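Local coordinates for single-stranded-DNA-specific exonuclease RecJ (Thermus thermophilus, PDB 2ZXR), which degrades single-stranded DNA in the 5' to 3' direction as a divalent-metal-dependent exonuclease, at residues T312-M317 with A348-E353. Numbering follows the deposited sequence.
Sequences TLEEAM and ASRILE
Arg350 reaches from helix 341-355 to two consecutive glutamates of helix 293-321, and a single nitrogen, NH1, does the gripping. Both of its bonds are salt bridges. The shorter runs from Arg350 NH1 to Glu314 OE2 at 2.7 Å; it is somewhat bent, 149° at the hydrogen, and meets the oxygen on its anti side. The carboxylate stands steeply against the guanidinium, their planes 76° apart. The second, from Arg350 NH1 to Glu315 OE2 at 3.0 Å, is straighter and comes in on the syn side but well out of the carboxylate plane, with the oxygen in the guanidinium plane.

The two acids arrive by different routes. Glu314 starts out toward the other helix and stays extended beyond CG, whereas Glu315 leaves its backbone pointing away and comes back through a bend at chi2 (65°). Arg350 CD also lies 3.2 Å from Glu314 OE2.

Beside the bridges, the Glu314 side chain packs on Ile346 and Val347, while its OE1 is bridged to Arg310, so this buried carboxylate sits between two arginines and is probably ionised. Away from the metal site, this three-residue salt-bridge network ties the long helix 293-321 to a helix of the DHHA1 domain.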
ATOM      1  N   THR A 312     -16.848  19.125  -6.312  1.00 23.38           N
ATOM      2  CA  THR A 312     -16.912  20.571  -6.328  1.00 24.23           C
ATOM      3  C   THR A 312     -16.844  21.138  -4.925  1.00 24.80           C
ATOM      4  O   THR A 312     -16.034  22.015  -4.656  1.00 26.28           O
ATOM      5  CB  THR A 312     -18.197  21.059  -7.013  1.00 25.24           C
ATOM      6  OG1 THR A 312     -18.262  20.493  -8.330  1.00 23.44           O
ATOM      7  CG2 THR A 312     -18.202  22.597  -7.113  1.00 23.31           C
ATOM      8  N   LEU A 313     -17.687  20.641  -4.029  1.00 25.05           N
ATOM      9  CA  LEU A 313     -17.681  21.103  -2.636  1.00 25.00           C
ATOM     10  C   LEU A 313     -16.322  20.845  -1.976  1.00 24.77           C
ATOM     11  O   LEU A 313     -15.772  21.723  -1.295  1.00 25.09           O
ATOM     12  CB  LEU A 313     -18.765  20.390  -1.828  1.00 24.42           C
ATOM     13  CG  LEU A 313     -20.208  20.712  -2.204  1.00 25.94           C
ATOM     14  CD1 LEU A 313     -21.174  19.692  -1.556  1.00 26.88           C
ATOM     15  CD2 LEU A 313     -20.540  22.146  -1.727  1.00 25.01           C
ATOM     16  N   GLU A 314     -15.790  19.639  -2.179  1.00 23.89           N
ATOM     17  CA  GLU A 314     -14.516  19.257  -1.596  1.00 24.07           C
ATOM     18  C   GLU A 314     -13.399  20.196  -2.048  1.00 24.95           C
ATOM     19  O   GLU A 314     -12.585  20.650  -1.245  1.00 23.79           O
ATOM     20  CB  GLU A 314     -14.176  17.843  -2.009  1.00 25.00           C
ATOM     21  CG  GLU A 314     -12.813  17.380  -1.587  1.00 25.28           C
ATOM     22  CD  GLU A 314     -12.456  16.026  -2.176  1.00 27.95           C
ATOM     23  OE1 GLU A 314     -13.347  15.131  -2.217  1.00 27.66           O
ATOM     24  OE2 GLU A 314     -11.277  15.856  -2.586  1.00 28.07           O
ATOM     25  N   GLU A 315     -13.365  20.475  -3.344  1.00 25.04           N
ATOM     26  CA  GLU A 315     -12.350  21.352  -3.876  1.00 26.62           C
ATOM     27  C   GLU A 315     -12.520  22.772  -3.305  1.00 26.16           C
ATOM     28  O   GLU A 315     -11.539  23.391  -2.930  1.00 25.48           O
ATOM     29  CB  GLU A 315     -12.385  21.359  -5.403  1.00 29.15           C
ATOM     30  CG  GLU A 315     -11.007  21.633  -5.987  1.00 35.19           C
ATOM     31  CD  GLU A 315      -9.986  20.508  -5.673  1.00 36.92           C
ATOM     32  OE1 GLU A 315      -8.783  20.821  -5.611  1.00 39.51           O
ATOM     33  OE2 GLU A 315     -10.373  19.321  -5.500  1.00 38.30           O
ATOM     34  N   ALA A 316     -13.745  23.283  -3.210  1.00 24.74           N
ATOM     35  CA  ALA A 316     -13.932  24.607  -2.627  1.00 26.35           C
ATOM     36  C   ALA A 316     -13.530  24.619  -1.133  1.00 26.95           C
ATOM     37  O   ALA A 316     -12.937  25.582  -0.662  1.00 27.35           O
ATOM     38  CB  ALA A 316     -15.395  25.088  -2.784  1.00 24.82           C
ATOM     39  N   MET A 317     -13.825  23.554  -0.387  1.00 27.01           N
ATOM     40  CA  MET A 317     -13.447  23.548   1.021  1.00 27.50           C
ATOM     41  C   MET A 317     -11.934  23.516   1.207  1.00 27.67           C
ATOM     42  O   MET A 317     -11.370  24.277   2.010  1.00 27.02           O
ATOM     43  CB  MET A 317     -14.065  22.360   1.761  1.00 28.10           C
ATOM     44  CG  MET A 317     -13.776  22.389   3.248  1.00 27.67           C
ATOM     45  SD  MET A 317     -14.528  21.021   4.133  1.00 29.00           S
ATOM     46  CE  MET A 317     -16.253  21.568   4.149  1.00 28.10           C
ATOM     47  N   ALA A 348      -9.996  16.649   5.078  1.00 21.90           N
ATOM     48  CA  ALA A 348      -9.063  16.463   6.188  1.00 22.00           C
ATOM     49  C   ALA A 348      -7.912  15.529   5.777  1.00 22.84           C
ATOM     50  O   ALA A 348      -6.753  15.803   6.087  1.00 22.87           O
ATOM     51  CB  ALA A 348      -9.792  15.888   7.395  1.00 21.66           C
ATOM     52  N   SER A 349      -8.222  14.417   5.098  1.00 22.68           N
ATOM     53  CA  SER A 349      -7.166  13.489   4.683  1.00 23.07           C
ATOM     54  C   SER A 349      -6.242  14.184   3.689  1.00 23.68           C
ATOM     55  O   SER A 349      -5.014  14.025   3.726  1.00 23.46           O
ATOM     56  CB  SER A 349      -7.761  12.238   4.028  1.00 23.89           C
ATOM     57  OG  SER A 349      -8.464  11.454   4.981  1.00 26.49           O
ATOM     58  N   ARG A 350      -6.833  14.959   2.788  1.00 23.14           N
ATOM     59  CA  ARG A 350      -6.009  15.659   1.822  1.00 24.42           C
ATOM     60  C   ARG A 350      -5.099  16.672   2.518  1.00 24.20           C
ATOM     61  O   ARG A 350      -3.959  16.866   2.111  1.00 25.01           O
ATOM     62  CB  ARG A 350      -6.889  16.311   0.756  1.00 24.60           C
ATOM     63  CG  ARG A 350      -7.518  15.270  -0.185  1.00 25.28           C
ATOM     64  CD  ARG A 350      -8.341  15.934  -1.278  1.00 26.91           C
ATOM     65  NE  ARG A 350      -7.499  16.626  -2.246  1.00 27.35           N
ATOM     66  CZ  ARG A 350      -7.961  17.323  -3.279  1.00 27.28           C
ATOM     67  NH1 ARG A 350      -9.273  17.431  -3.481  1.00 28.04           N
ATOM     68  NH2 ARG A 350      -7.109  17.887  -4.128  1.00 25.12           N
ATOM     69  N   ILE A 351      -5.576  17.300   3.586  1.00 23.21           N
ATOM     70  CA  ILE A 351      -4.719  18.254   4.296  1.00 22.13           C
ATOM     71  C   ILE A 351      -3.623  17.515   5.033  1.00 21.88           C
ATOM     72  O   ILE A 351      -2.467  17.930   5.042  1.00 20.68           O
ATOM     73  CB  ILE A 351      -5.518  19.108   5.306  1.00 21.53           C
ATOM     74  CG1 ILE A 351      -6.458  20.032   4.530  1.00 22.46           C
ATOM     75  CG2 ILE A 351      -4.544  19.907   6.205  1.00 21.23           C
ATOM     76  CD1 ILE A 351      -7.377  20.918   5.386  1.00 24.27           C
ATOM     77  N   LEU A 352      -3.992  16.423   5.678  1.00 22.52           N
ATOM     78  CA  LEU A 352      -3.019  15.636   6.401  1.00 23.83           C
ATOM     79  C   LEU A 352      -1.904  15.175   5.459  1.00 26.41           C
ATOM     80  O   LEU A 352      -0.731  15.083   5.855  1.00 25.69           O
ATOM     81  CB  LEU A 352      -3.699  14.420   7.017  1.00 23.74           C
ATOM     82  CG  LEU A 352      -2.822  13.364   7.688  1.00 23.93           C
ATOM     83  CD1 LEU A 352      -3.595  12.731   8.828  1.00 23.34           C
ATOM     84  CD2 LEU A 352      -2.375  12.310   6.657  1.00 23.66           C
ATOM     85  N   GLU A 353      -2.257  14.908   4.205  1.00 27.66           N
ATOM     86  CA  GLU A 353      -1.258  14.409   3.267  1.00 30.12           C
ATOM     87  C   GLU A 353      -0.295  15.477   2.763  1.00 30.12           C
ATOM     88  O   GLU A 353       0.856  15.193   2.464  1.00 31.15           O
ATOM     89  CB  GLU A 353      -1.951  13.728   2.085  1.00 31.42           C
ATOM     90  CG  GLU A 353      -1.098  12.677   1.428  1.00 35.42           C
ATOM     91  CD  GLU A 353      -0.714  11.539   2.376  1.00 36.83           C
ATOM     92  OE1 GLU A 353       0.506  11.226   2.435  1.00 38.96           O
ATOM     93  OE2 GLU A 353      -1.616  10.962   3.048  1.00 36.41           O
TER